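Local coordinates for putative peptidase (Chlamydophila abortus, PDB 3CE2), which probably acts as a zinc-dependent oligopeptidase of the M3B family, cutting a variety of small bioactive peptides, at residues C23-I26 with T27-Y30; T346-I349 with D350-Q354; T393-D396 with V397-A401; M438-M441 with D442-K446; E556-A559 with L560-Y563. All blocks are in the same frame, centred on the assembly; numbering follows the deposited sequence.

Contact 1. Residues C23-I26 with T27-Y30; sequences CWDI and TPLY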
loop_
_atom_site.group_PDB
_atom_site.type_symbol
_atom_site.label_atom_id
_atom_site.label_comp_id
_atom_site.label_asym_id
_atom_site.label_seq_id
_atom_site.Cartn_x
_atom_site.Cartn_y
_atom_site.Cartn_z
ATOM N N CYS A 23 -16.210 -20.664 -7.573
ATOM C CA CYS A 23 -16.202 -19.297 -8.026
ATOM C C CYS A 23 -16.946 -18.381 -7.089
ATOM O O CYS A 23 -17.794 -18.814 -6.321
ATOM C CB CYS A 23 -16.838 -19.213 -9.414
ATOM S SG CYS A 23 -16.163 -20.447 -10.493
ATOM N N TRP A 24 -16.617 -17.106 -7.171
ATOM C CA TRP A 24 -17.345 -16.152 -6.424
ATOM C C TRP A 24 -18.720 -16.036 -7.053
ATOM O O TRP A 24 -18.916 -16.398 -8.222
ATOM C CB TRP A 24 -16.629 -14.799 -6.367
ATOM C CG TRP A 24 -16.152 -14.253 -7.657
ATOM C CD1 TRP A 24 -16.699 -14.441 -8.896
ATOM C CD2 TRP A 24 -15.031 -13.385 -7.839
ATOM N NE1 TRP A 24 -15.977 -13.754 -9.838
ATOM C CE2 TRP A 24 -14.943 -13.101 -9.218
ATOM C CE3 TRP A 24 -14.085 -12.825 -6.967
ATOM C CZ2 TRP A 24 -13.947 -12.281 -9.750
ATOM C CZ3 TRP A 24 -13.096 -12.005 -7.496
ATOM C CH2 TRP A 24 -13.037 -11.741 -8.874
ATOM N N ASP A 25 -19.665 -15.553 -6.237
ATOM C CA ASP A 25 -21.047 -15.342 -6.627
ATOM C C ASP A 25 -21.320 -13.852 -6.696
ATOM O O ASP A 25 -21.507 -13.180 -5.670
ATOM C CB ASP A 25 -21.997 -16.011 -5.631
ATOM C CG ASP A 25 -23.470 -15.656 -5.883
ATOM O OD1 ASP A 25 -23.813 -15.109 -6.951
ATOM O OD2 ASP A 25 -24.298 -15.928 -4.997
ATOM N N ILE A 26 -21.359 -13.353 -7.923
ATOM C CA ILE A 26 -21.530 -11.943 -8.175
ATOM C C ILE A 26 -22.967 -11.598 -8.535
ATOM O O ILE A 26 -23.257 -10.467 -8.903
ATOM C CB ILE A 26 -20.625 -11.515 -9.329
ATOM C CG1 ILE A 26 -20.967 -12.331 -10.588
ATOM C CG2 ILE A 26 -19.145 -11.690 -8.940
ATOM C CD1 ILE A 26 -20.399 -11.746 -11.863
ATOM N N THR A 27 -23.869 -12.567 -8.442
ATOM C CA THR A 27 -25.284 -12.318 -8.739
ATOM C C THR A 27 -25.946 -11.295 -7.801
ATOM O O THR A 27 -26.772 -10.518 -8.260
ATOM C CB THR A 27 -26.125 -13.625 -8.786
ATOM O OG1 THR A 27 -25.894 -14.384 -7.596
ATOM C CG2 THR A 27 -25.740 -14.485 -9.985
ATOM N N PRO A 28 -25.587 -11.276 -6.490
ATOM C CA PRO A 28 -26.097 -10.180 -5.629
ATOM C C PRO A 28 -25.903 -8.774 -6.210
ATOM O O PRO A 28 -26.654 -7.863 -5.864
ATOM C CB PRO A 28 -25.290 -10.334 -4.342
ATOM C CG PRO A 28 -24.981 -11.809 -4.273
ATOM C CD PRO A 28 -24.755 -12.228 -5.720
ATOM N N LEU A 29 -24.923 -8.582 -7.084
ATOM C CA LEU A 29 -24.780 -7.296 -7.759
ATOM C C LEU A 29 -25.789 -7.191 -8.893
ATOM O O LEU A 29 -26.650 -6.304 -8.908
ATOM C CB LEU A 29 -23.374 -7.127 -8.308
ATOM C CG LEU A 29 -22.362 -6.610 -7.299
ATOM C CD1 LEU A 29 -21.052 -7.266 -7.536
ATOM C CD2 LEU A 29 -22.207 -5.116 -7.445
ATOM N N TYR A 30 -25.659 -8.101 -9.850
ATOM C CA TYR A 30 -26.596 -8.217 -10.938
ATOM C C TYR A 30 -26.885 -9.667 -11.218
ATOM O O TYR A 30 -25.974 -10.496 -11.273
ATOM C CB TYR A 30 -26.044 -7.547 -12.174
ATOM C CG TYR A 30 -25.920 -6.057 -12.006
ATOM C CD1 TYR A 30 -27.023 -5.228 -12.172
ATOM C CD2 TYR A 30 -24.707 -5.486 -11.659
ATOM C CE1 TYR A 30 -26.911 -3.862 -12.008
ATOM C CE2 TYR A 30 -24.578 -4.130 -11.493
ATOM C CZ TYR A 30 -25.676 -3.317 -11.662
ATOM O OH TYR A 30 -25.537 -1.960 -11.496
#

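Contact 2. Residues T346-I349 with D350-Q354; sequences TEYI and DTLKQ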
loop_
_atom_site.group_PDB
_atom_site.type_symbol
_atom_site.label_atom_id
_atom_site.label_comp_id
_atom_site.label_asym_id
_atom_site.label_seq_id
_atom_site.Cartn_x
_atom_site.Cartn_y
_atom_site.Cartn_z
ATOM N N THR A 346 -14.206 -15.159 17.895
ATOM C CA THR A 346 -15.161 -16.049 17.253
ATOM C C THR A 346 -15.866 -15.373 16.087
ATOM O O THR A 346 -16.021 -15.961 15.016
ATOM C CB THR A 346 -16.222 -16.522 18.276
ATOM O OG1 THR A 346 -15.565 -17.267 19.295
ATOM C CG2 THR A 346 -17.254 -17.413 17.630
ATOM N N GLU A 347 -16.295 -14.136 16.295
ATOM C CA GLU A 347 -17.127 -13.486 15.303
ATOM C C GLU A 347 -16.375 -13.160 14.029
ATOM O O GLU A 347 -16.879 -13.436 12.949
ATOM C CB GLU A 347 -17.776 -12.241 15.888
ATOM C CG GLU A 347 -18.430 -12.516 17.231
ATOM C CD GLU A 347 -19.732 -11.758 17.386
ATOM O OE1 GLU A 347 -20.257 -11.276 16.357
ATOM O OE2 GLU A 347 -20.230 -11.643 18.529
ATOM N N TYR A 348 -15.176 -12.581 14.158
ATOM C CA TYR A 348 -14.316 -12.315 13.006
ATOM C C TYR A 348 -14.052 -13.609 12.255
ATOM O O TYR A 348 -14.259 -13.700 11.054
ATOM C CB TYR A 348 -12.982 -11.734 13.452
ATOM C CG TYR A 348 -12.089 -11.303 12.321
ATOM C CD1 TYR A 348 -11.975 -9.965 11.988
ATOM C CD2 TYR A 348 -11.348 -12.228 11.591
ATOM C CE1 TYR A 348 -11.160 -9.548 10.954
ATOM C CE2 TYR A 348 -10.524 -11.827 10.540
ATOM C CZ TYR A 348 -10.435 -10.476 10.223
ATOM O OH TYR A 348 -9.622 -10.028 9.194
ATOM N N ILE A 349 -13.599 -14.607 12.997
ATOM C CA ILE A 349 -13.184 -15.882 12.448
ATOM C C ILE A 349 -14.310 -16.582 11.663
ATOM O O ILE A 349 -14.074 -17.157 10.606
ATOM C CB ILE A 349 -12.570 -16.745 13.601
ATOM C CG1 ILE A 349 -11.141 -17.110 13.284
ATOM C CG2 ILE A 349 -13.458 -17.900 14.050
ATOM C CD1 ILE A 349 -10.226 -15.941 13.494
ATOM N N ASP A 350 -15.541 -16.490 12.151
ATOM C CA ASP A 350 -16.676 -17.139 11.487
ATOM C C ASP A 350 -17.074 -16.378 10.250
ATOM O O ASP A 350 -17.247 -16.964 9.199
ATOM C CB ASP A 350 -17.898 -17.261 12.419
ATOM C CG ASP A 350 -17.731 -18.347 13.473
ATOM O OD1 ASP A 350 -16.989 -19.322 13.216
ATOM O OD2 ASP A 350 -18.332 -18.226 14.561
ATOM N N THR A 351 -17.240 -15.070 10.371
ATOM C CA THR A 351 -17.577 -14.278 9.195
ATOM C C THR A 351 -16.619 -14.546 8.029
ATOM O O THR A 351 -17.050 -14.766 6.914
ATOM C CB THR A 351 -17.645 -12.796 9.532
ATOM O OG1 THR A 351 -18.699 -12.615 10.475
ATOM C CG2 THR A 351 -17.977 -11.974 8.309
ATOM N N LEU A 352 -15.323 -14.563 8.311
ATOM C CA LEU A 352 -14.319 -14.829 7.288
ATOM C C LEU A 352 -14.474 -16.237 6.751
ATOM O O LEU A 352 -14.386 -16.450 5.552
ATOM C CB LEU A 352 -12.901 -14.649 7.843
ATOM C CG LEU A 352 -11.776 -14.867 6.841
ATOM C CD1 LEU A 352 -12.073 -14.124 5.542
ATOM C CD2 LEU A 352 -10.452 -14.392 7.414
ATOM N N LYS A 353 -14.701 -17.197 7.640
ATOM C CA LYS A 353 -14.855 -18.564 7.215
ATOM C C LYS A 353 -16.092 -18.681 6.327
ATOM O O LYS A 353 -16.042 -19.309 5.272
ATOM C CB LYS A 353 -14.933 -19.507 8.411
ATOM C CG LYS A 353 -14.735 -21.000 8.065
ATOM C CD LYS A 353 -15.020 -21.870 9.265
ATOM C CE LYS A 353 -15.041 -23.336 8.919
ATOM N NZ LYS A 353 -13.756 -23.991 9.271
ATOM N N GLN A 354 -17.191 -18.050 6.722
ATOM C CA GLN A 354 -18.411 -18.067 5.900
ATOM C C GLN A 354 -18.182 -17.476 4.519
ATOM O O GLN A 354 -18.708 -17.987 3.529
ATOM C CB GLN A 354 -19.595 -17.346 6.582
ATOM C CG GLN A 354 -20.203 -18.088 7.780
ATOM C CD GLN A 354 -20.082 -19.616 7.663
ATOM O OE1 GLN A 354 -19.336 -20.246 8.414
ATOM N NE2 GLN A 354 -20.802 -20.206 6.707
#

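Contact 3. Residues T393-D396 with V397-A401; sequences TLYD and VSVIA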
loop_
_atom_site.group_PDB
_atom_site.type_symbol
_atom_site.label_atom_id
_atom_site.label_comp_id
_atom_site.label_asym_id
_atom_site.label_seq_id
_atom_site.Cartn_x
_atom_site.Cartn_y
_atom_site.Cartn_z
ATOM N N THR A 393 0.338 -23.797 -1.562
ATOM C CA THR A 393 1.570 -23.619 -0.783
ATOM C C THR A 393 1.314 -22.764 0.454
ATOM O O THR A 393 0.261 -22.130 0.583
ATOM C CB THR A 393 2.668 -22.890 -1.611
ATOM O OG1 THR A 393 2.266 -21.525 -1.827
ATOM C CG2 THR A 393 2.928 -23.578 -2.988
ATOM N N LEU A 394 2.291 -22.716 1.351
ATOM C CA LEU A 394 2.193 -21.859 2.519
ATOM C C LEU A 394 2.082 -20.382 2.117
ATOM O O LEU A 394 1.335 -19.623 2.746
ATOM C CB LEU A 394 3.385 -22.076 3.462
ATOM C CG LEU A 394 3.307 -21.398 4.845
ATOM C CD1 LEU A 394 2.103 -21.908 5.651
ATOM C CD2 LEU A 394 4.607 -21.551 5.637
ATOM N N TYR A 395 2.818 -19.972 1.083
ATOM C CA TYR A 395 2.655 -18.636 0.526
ATOM C C TYR A 395 1.190 -18.363 0.172
ATOM O O TYR A 395 0.658 -17.315 0.516
ATOM C CB TYR A 395 3.534 -18.429 -0.706
ATOM C CG TYR A 395 3.262 -17.106 -1.382
ATOM C CD1 TYR A 395 3.763 -15.900 -0.845
ATOM C CD2 TYR A 395 2.484 -17.045 -2.541
ATOM C CE1 TYR A 395 3.503 -14.654 -1.465
ATOM C CE2 TYR A 395 2.205 -15.819 -3.167
ATOM C CZ TYR A 395 2.716 -14.626 -2.629
ATOM O OH TYR A 395 2.423 -13.423 -3.263
ATOM N N ASP A 396 0.547 -19.311 -0.507
ATOM C CA ASP A 396 -0.891 -19.243 -0.802
ATOM C C ASP A 396 -1.736 -18.956 0.436
ATOM O O ASP A 396 -2.547 -18.025 0.454
ATOM C CB ASP A 396 -1.392 -20.555 -1.412
ATOM C CG ASP A 396 -1.098 -20.676 -2.896
ATOM O OD1 ASP A 396 -1.733 -19.958 -3.693
ATOM O OD2 ASP A 396 -0.258 -21.529 -3.267
ATOM N N VAL A 397 -1.560 -19.778 1.465
ATOM C CA VAL A 397 -2.322 -19.630 2.697
ATOM C C VAL A 397 -2.231 -18.200 3.225
ATOM O O VAL A 397 -3.244 -17.597 3.576
ATOM C CB VAL A 397 -1.850 -20.622 3.766
ATOM C CG1 VAL A 397 -2.717 -20.517 4.998
ATOM C CG2 VAL A 397 -1.898 -22.033 3.214
ATOM N N SER A 398 -1.028 -17.638 3.243
ATOM C CA SER A 398 -0.861 -16.295 3.777
ATOM C C SER A 398 -1.502 -15.218 2.873
ATOM O O SER A 398 -1.890 -14.138 3.340
ATOM C CB SER A 398 0.615 -15.991 4.016
ATOM O OG SER A 398 1.135 -15.374 2.866
ATOM N N VAL A 399 -1.618 -15.516 1.587
ATOM C CA VAL A 399 -2.294 -14.616 0.665
ATOM C C VAL A 399 -3.796 -14.569 1.006
ATOM O O VAL A 399 -4.427 -13.508 0.977
ATOM C CB VAL A 399 -2.023 -15.019 -0.817
ATOM C CG1 VAL A 399 -2.981 -14.333 -1.756
ATOM C CG2 VAL A 399 -0.597 -14.664 -1.192
ATOM N N ILE A 400 -4.362 -15.719 1.364
ATOM C CA ILE A 400 -5.712 -15.733 1.913
ATOM C C ILE A 400 -5.781 -14.887 3.187
ATOM O O ILE A 400 -6.714 -14.098 3.350
ATOM C CB ILE A 400 -6.149 -17.137 2.283
ATOM C CG1 ILE A 400 -6.283 -18.001 1.053
ATOM C CG2 ILE A 400 -7.471 -17.114 3.024
ATOM C CD1 ILE A 400 -6.619 -19.422 1.411
ATOM N N ALA A 401 -4.801 -15.050 4.086
ATOM C CA ALA A 401 -4.774 -14.257 5.318
ATOM C C ALA A 401 -4.661 -12.768 5.002
ATOM O O ALA A 401 -5.329 -11.945 5.627
ATOM C CB ALA A 401 -3.651 -14.698 6.253
#

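Contact 4. Residues M438-M441 with D442-K446; sequences MLLM and DSMLK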
loop_
_atom_site.group_PDB
_atom_site.type_symbol
_atom_site.label_atom_id
_atom_site.label_comp_id
_atom_site.label_asym_id
_atom_site.label_seq_id
_atom_site.Cartn_x
_atom_site.Cartn_y
_atom_site.Cartn_z
ATOM N N MET A 438 0.899 -11.508 10.023
ATOM C CA MET A 438 1.721 -11.644 11.231
ATOM C C MET A 438 1.117 -12.593 12.251
ATOM O O MET A 438 1.797 -13.449 12.792
ATOM C CB MET A 438 1.987 -10.268 11.845
ATOM C CG MET A 438 2.879 -9.389 10.960
ATOM S SD MET A 438 4.588 -9.980 10.934
ATOM C CE MET A 438 5.001 -9.854 9.204
ATOM N N LEU A 439 -0.171 -12.436 12.500
ATOM C CA LEU A 439 -0.921 -13.336 13.350
ATOM C C LEU A 439 -0.775 -14.780 12.892
ATOM O O LEU A 439 -0.535 -15.666 13.699
ATOM C CB LEU A 439 -2.391 -12.942 13.309
ATOM C CG LEU A 439 -3.355 -13.599 14.301
ATOM C CD1 LEU A 439 -2.700 -13.912 15.674
ATOM C CD2 LEU A 439 -4.604 -12.715 14.447
ATOM N N LEU A 440 -0.952 -15.027 11.600
ATOM C CA LEU A 440 -0.846 -16.387 11.073
ATOM C C LEU A 440 0.515 -17.017 11.437
ATOM O O LEU A 440 0.567 -18.091 12.032
ATOM C CB LEU A 440 -1.065 -16.369 9.569
ATOM C CG LEU A 440 -0.671 -17.606 8.773
ATOM C CD1 LEU A 440 -1.704 -18.674 8.926
ATOM C CD2 LEU A 440 -0.493 -17.272 7.298
ATOM N N MET A 441 1.610 -16.345 11.084
ATOM C CA MET A 441 2.948 -16.766 11.499
ATOM C C MET A 441 3.088 -16.906 13.031
ATOM O O MET A 441 3.603 -17.900 13.531
ATOM C CB MET A 441 4.013 -15.815 10.948
ATOM C CG MET A 441 4.348 -15.994 9.473
ATOM S SD MET A 441 5.368 -14.599 8.896
ATOM C CE MET A 441 5.096 -14.713 7.130
ATOM N N ASP A 442 2.625 -15.929 13.782
ATOM C CA ASP A 442 2.647 -16.064 15.225
ATOM C C ASP A 442 2.000 -17.352 15.715
ATOM O O ASP A 442 2.572 -18.070 16.533
ATOM C CB ASP A 442 1.954 -14.896 15.892
ATOM C CG ASP A 442 2.127 -14.923 17.390
ATOM O OD1 ASP A 442 3.258 -14.636 17.823
ATOM O OD2 ASP A 442 1.157 -15.241 18.126
ATOM N N SER A 443 0.798 -17.634 15.230
ATOM C CA SER A 443 0.060 -18.815 15.650
ATOM C C SER A 443 0.713 -20.101 15.196
ATOM O O SER A 443 0.674 -21.094 15.920
ATOM C CB SER A 443 -1.368 -18.781 15.121
ATOM O OG SER A 443 -2.104 -17.746 15.736
ATOM N N MET A 444 1.303 -20.087 13.998
ATOM C CA MET A 444 1.936 -21.287 13.448
ATOM C C MET A 444 3.193 -21.653 14.222
ATOM O O MET A 444 3.511 -22.828 14.341
ATOM C CB MET A 444 2.251 -21.146 11.954
ATOM C CG MET A 444 1.047 -21.298 11.072
ATOM S SD MET A 444 1.462 -21.252 9.318
ATOM C CE MET A 444 2.069 -22.934 9.115
ATOM N N LEU A 445 3.906 -20.656 14.734
ATOM C CA LEU A 445 5.060 -20.906 15.594
ATOM C C LEU A 445 4.636 -21.600 16.857
ATOM O O LEU A 445 5.152 -22.651 17.193
ATOM C CB LEU A 445 5.684 -19.604 16.033
ATOM C CG LEU A 445 6.580 -18.930 15.034
ATOM C CD1 LEU A 445 7.264 -17.782 15.756
ATOM C CD2 LEU A 445 7.575 -19.963 14.513
ATOM N N LYS A 446 3.713 -20.972 17.576
ATOM C CA LYS A 446 3.139 -21.556 18.768
ATOM C C LYS A 446 2.746 -23.002 18.515
ATOM O O LYS A 446 2.948 -23.849 19.367
ATOM C CB LYS A 446 1.920 -20.759 19.219
ATOM C CG LYS A 446 2.246 -19.470 19.974
ATOM C CD LYS A 446 0.956 -18.700 20.328
ATOM C CE LYS A 446 1.204 -17.538 21.315
ATOM N NZ LYS A 446 2.401 -16.690 20.955
#

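Contact 5. Residues E556-A559 with L560-Y563; sequences EDNA and LNSY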
loop_
_atom_site.group_PDB
_atom_site.type_symbol
_atom_site.label_atom_id
_atom_site.label_comp_id
_atom_site.label_asym_id
_atom_site.label_seq_id
_atom_site.Cartn_x
_atom_site.Cartn_y
_atom_site.Cartn_z
ATOM N N GLU A 556 -4.348 -6.900 26.418
ATOM C CA GLU A 556 -4.181 -5.630 27.090
ATOM C C GLU A 556 -5.459 -4.853 26.994
ATOM O O GLU A 556 -5.967 -4.644 25.899
ATOM C CB GLU A 556 -3.042 -4.860 26.466
ATOM C CG GLU A 556 -1.867 -5.762 26.199
ATOM C CD GLU A 556 -0.572 -5.166 26.666
ATOM O OE1 GLU A 556 -0.428 -3.925 26.542
ATOM O OE2 GLU A 556 0.289 -5.941 27.157
ATOM N N ASP A 557 -5.978 -4.437 28.150
ATOM C CA ASP A 557 -7.319 -3.850 28.256
ATOM C C ASP A 557 -8.280 -4.505 27.248
ATOM O O ASP A 557 -8.347 -5.739 27.172
ATOM C CB ASP A 557 -7.269 -2.312 28.105
ATOM C CG ASP A 557 -6.680 -1.856 26.761
ATOM O OD1 ASP A 557 -5.508 -1.394 26.754
ATOM O OD2 ASP A 557 -7.399 -1.964 25.729
ATOM N N ASN A 558 -9.028 -3.700 26.491
ATOM C CA ASN A 558 -9.794 -4.267 25.400
ATOM C C ASN A 558 -9.201 -3.788 24.087
ATOM O O ASN A 558 -9.676 -2.853 23.453
ATOM C CB ASN A 558 -11.335 -4.126 25.548
ATOM C CG ASN A 558 -11.801 -2.698 25.774
ATOM O OD1 ASN A 558 -12.783 -2.266 25.181
ATOM N ND2 ASN A 558 -11.116 -1.969 26.637
ATOM N N ALA A 559 -8.101 -4.432 23.728
ATOM C CA ALA A 559 -7.358 -4.083 22.540
ATOM C C ALA A 559 -8.089 -4.632 21.338
ATOM O O ALA A 559 -8.215 -3.959 20.314
ATOM C CB ALA A 559 -5.994 -4.660 22.609
ATOM N N LEU A 560 -8.585 -5.856 21.478
ATOM C CA LEU A 560 -9.409 -6.466 20.453
ATOM C C LEU A 560 -10.637 -5.626 20.058
ATOM O O LEU A 560 -10.909 -5.429 18.861
ATOM C CB LEU A 560 -9.837 -7.849 20.899
ATOM C CG LEU A 560 -10.651 -8.530 19.816
ATOM C CD1 LEU A 560 -9.940 -8.347 18.470
ATOM C CD2 LEU A 560 -10.837 -10.014 20.172
ATOM N N ASN A 561 -11.383 -5.126 21.039
ATOM C CA ASN A 561 -12.515 -4.270 20.692
ATOM C C ASN A 561 -12.056 -3.084 19.913
ATOM O O ASN A 561 -12.696 -2.660 18.963
ATOM C CB ASN A 561 -13.277 -3.808 21.925
ATOM C CG ASN A 561 -14.091 -4.921 22.520
ATOM O OD1 ASN A 561 -14.958 -5.485 21.853
ATOM N ND2 ASN A 561 -13.783 -5.287 23.761
ATOM N N SER A 562 -10.918 -2.564 20.319
ATOM C CA SER A 562 -10.335 -1.418 19.673
ATOM C C SER A 562 -9.945 -1.678 18.213
ATOM O O SER A 562 -10.231 -0.860 17.321
ATOM C CB SER A 562 -9.162 -0.917 20.497
ATOM O OG SER A 562 -9.652 -0.068 21.530
ATOM N N TYR A 563 -9.317 -2.821 17.962
ATOM C CA TYR A 563 -8.924 -3.127 16.607
ATOM C C TYR A 563 -10.195 -3.250 15.789
ATOM O O TYR A 563 -10.294 -2.695 14.695
ATOM C CB TYR A 563 -8.108 -4.403 16.544
ATOM C CG TYR A 563 -7.707 -4.802 15.141
ATOM C CD1 TYR A 563 -6.967 -3.951 14.344
ATOM C CD2 TYR A 563 -8.040 -6.045 14.628
ATOM C CE1 TYR A 563 -6.610 -4.304 13.076
ATOM C CE2 TYR A 563 -7.656 -6.415 13.351
ATOM C CZ TYR A 563 -6.943 -5.539 12.591
ATOM O OH TYR A 563 -6.570 -5.895 11.319
#

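Contact 1. Residues C23-I26 with T27-Y30
The backbone N-H of Leu29 reaches back to Ile26 O over 3.1 Å, with an N-H...O angle of 145°, and closes a tight turn over four residues. The donor lies over the plane of the Ile26 carbonyl, 54° out of it and not on a lone pair, as an i to i+3 bond readily does. The CB of Leu29 follows its nitrogen and lies 3.4 Å from the same Ile26 O. Thr27 and Pro28 occupy the two corners with helical backbone angles, which makes this a beta turn of the type I or III family, placed just ahead of helix 33-42. The Pro28 ring fixes its own phi near -50°, and that corner has no N-H to place. Its CD rests 3.4 Å from Asp25 O. Asp25 O is hydrogen-bonded to Tyr385 OH, tying the loop to strand 385-387. On the approach to the turn, the Asp25 carboxylate is modelled across the Thr27 side chain, with a bond from Thr27 N to Asp25 OD1 as in an Asx turn, but this whole approach is doubtful, since OD1 is too close to a neighbour in the model. The Ile26 side chain departs from the turn and packs its branched hydrocarbon on Tyr89 and Thr93 of helix 66-96, while Tyr30 OH bonds to Asp39.

Contact 2. Residues T346-I349 with D350-Q354
Tyr348 and Leu352, one helical turn apart, lie side by side on the buried flank and point the same way, the ring's CE2 meeting Leu352 CD2 obliquely at 4.0 Å. Both side chains leave the backbone with CG opposite the nitrogen (chi1 -174° and -178°), which keeps them alongside each other. A large flat group and a branched one fill this flank well, together with the buried Ile349, and the tyrosine hydroxyl reaches beyond it to Asn436. This is the inner side of the amphipathic helix 345-357, which settles against helix 394-416 through Met408 and against helix 330-340 through Ile337. At the border of the flank Thr351 offers two donors to a single acceptor: its N is 3.1 Å and its OG1 3.2 Å from Glu347 O, arriving from opposite faces of the carbonyl plane. Threonine fits because its hydroxyl can fold back on the helix while the rest of the side chain packs on Met408 and Tyr411. The start of the segment is looser. Thr346 and Glu347 are exposed, and the Glu347 side chain makes no close contact with 350-354. Thr346 CG2 merely runs beside Asp350 OD2 at 3.4 Å, whereas the other carboxylate oxygen, Asp350 OD1, is bonded to Tyr338 OH.

Contact 3. Residues T393-D396 with V397-A401
Tyr395 and Val399 meet across one turn of helix, the valine methyl CG2 lying over one face of the ring in a CH-pi contact, 3.9 Å from the centroid of the Tyr395 ring and displaced toward its rim. Two torsions produce this: tyrosine CG stands opposite its backbone nitrogen (chi1 174°), bringing the ring along the helix surface, and valine CG2 stands beside its own nitrogen, facing back toward the ring. The carbonyl of the same residue, Tyr395 O, takes two donors, Val399 N and Ser398 OG, each at 3.1 Å. Serine is small enough to turn its hydroxyl back to the backbone while Leu440 packs against it. At the start of the helix Asp396 bends back beside its own nitrogen (chi1 -81°), so that OD2 can accept from Thr393 N and Thr393 OG1, both 2.9 Å away; Thr391 OG1 is a further partner. In return Thr393 OG1 accepts from Asp396 N at 3.1 Å. Threonine and aspartate thus satisfy amides that have no helical carbonyl before them. The exchange is a capping box, and it starts the helix bearing the HExxH motif of zinc metallopeptidases, whose histidines, His402 and His406, bind zinc with Glu430.

Contact 4. Residues M438-M441 with D442-K446
Leu440 and Met444 run side by side in the same direction, with Leu440 CD1 4.1 Å from Met444 SD. Next to them Leu439 CD1 comes within 3.9 Å of Ser443 OG. These neighbours are spaced by the backbone: Asp442 N bonds to Met438 O and Ser443 N to Leu439 O, each at 2.8 Å, and Met444 N follows to Leu440 O at 2.9 Å. Such regular i to i+4 bonding marks the interior of an alpha helix, here helix 431-447, in a stretch that is almost wholly buried. Leucines and methionines therefore dominate, and the thin, unbranched methionine chains can thread between neighbouring helices. Met444 leaves beside its own nitrogen and then bends at the sulfur (chi3 79°), bringing the methyl toward helix 394-416. Met441 stays extended beyond CG and lies on Arg460 and Cys461 of helix 451-487. In the outer shell come the polar groups. Ser443 OG is hydrogen-bonded to Ser340 O at the end of helix 330-340; a short hydroxyl side chain can meet a backbone carbonyl there. The carboxylate of Asp442 is shared by two lysines: OD1 forms a salt bridge with Lys602, and Asp442 OD2 a weak one, 3.4 Å long, with Lys446 NZ.

Contact 5. Residues E556-A559 with L560-Y563
Asn558 turns its CG between its backbone nitrogen and carbonyl carbon (chi1 54°), while Asn561 holds CG beside its nitrogen (chi1 -73°), and together these settings bring the two amides across each other at the N-terminus of helix 559-567. Asn558 holds the N-cap position, where asparagine is a common choice, yet its side chain makes no capping bond here. It lies against the Asn561 amide, with Asn561 ND2 beside Asn558 CB, and Asn558 OD1 is 3.6 Å from Asn561 CB. The side chains cross at about a right angle, and their amide planes are turned 64° apart. Both asparagines are exposed, as suits polar groups at the surface, and both also touch a crystal neighbour, so their conformations may partly reflect packing in the crystal. The inner side of this first turn is different. Ala559 is buried, its small methyl lying against Lys551 of helix 536-553. Tyr563 sends its ring away from the turn, with CG opposite the backbone nitrogen, to meet Phe548 and to pack on Leu435 of helix 431-447. An aromatic group long enough to bridge two helices serves well there. Helical bonding begins weakly, with Ser562 N and Ser562 OG each 3.4 Å from Asn558 O, and tightens at the next step, where Tyr563 N lies 2.8 Å from Ala559 O, nearly in line with the carbonyl.

Contacts 3 and 4 are the pair that touch: their centres are 13 Å apart, and Leu394 CD1 meets Met444 CE at 3.6 Å while Ser398 CA meets Leu440 CD2 at 3.7 Å, packing the zinc-binding helix 394-416 on helix 431-447. Contact 3 adjoins the site, the Val399 side chain about 5 Å from that of His402 and about 9 Å from a bound zinc. Contacts 2 and 5 come toward the same site from elsewhere, the side chains of Tyr348 and Tyr563 being about 8 and 9 Å from that of His406; their own centres are 18 Å apart. Contact 1 is peripheral, 20 Å from contact 2 between centres and away from the zinc sites.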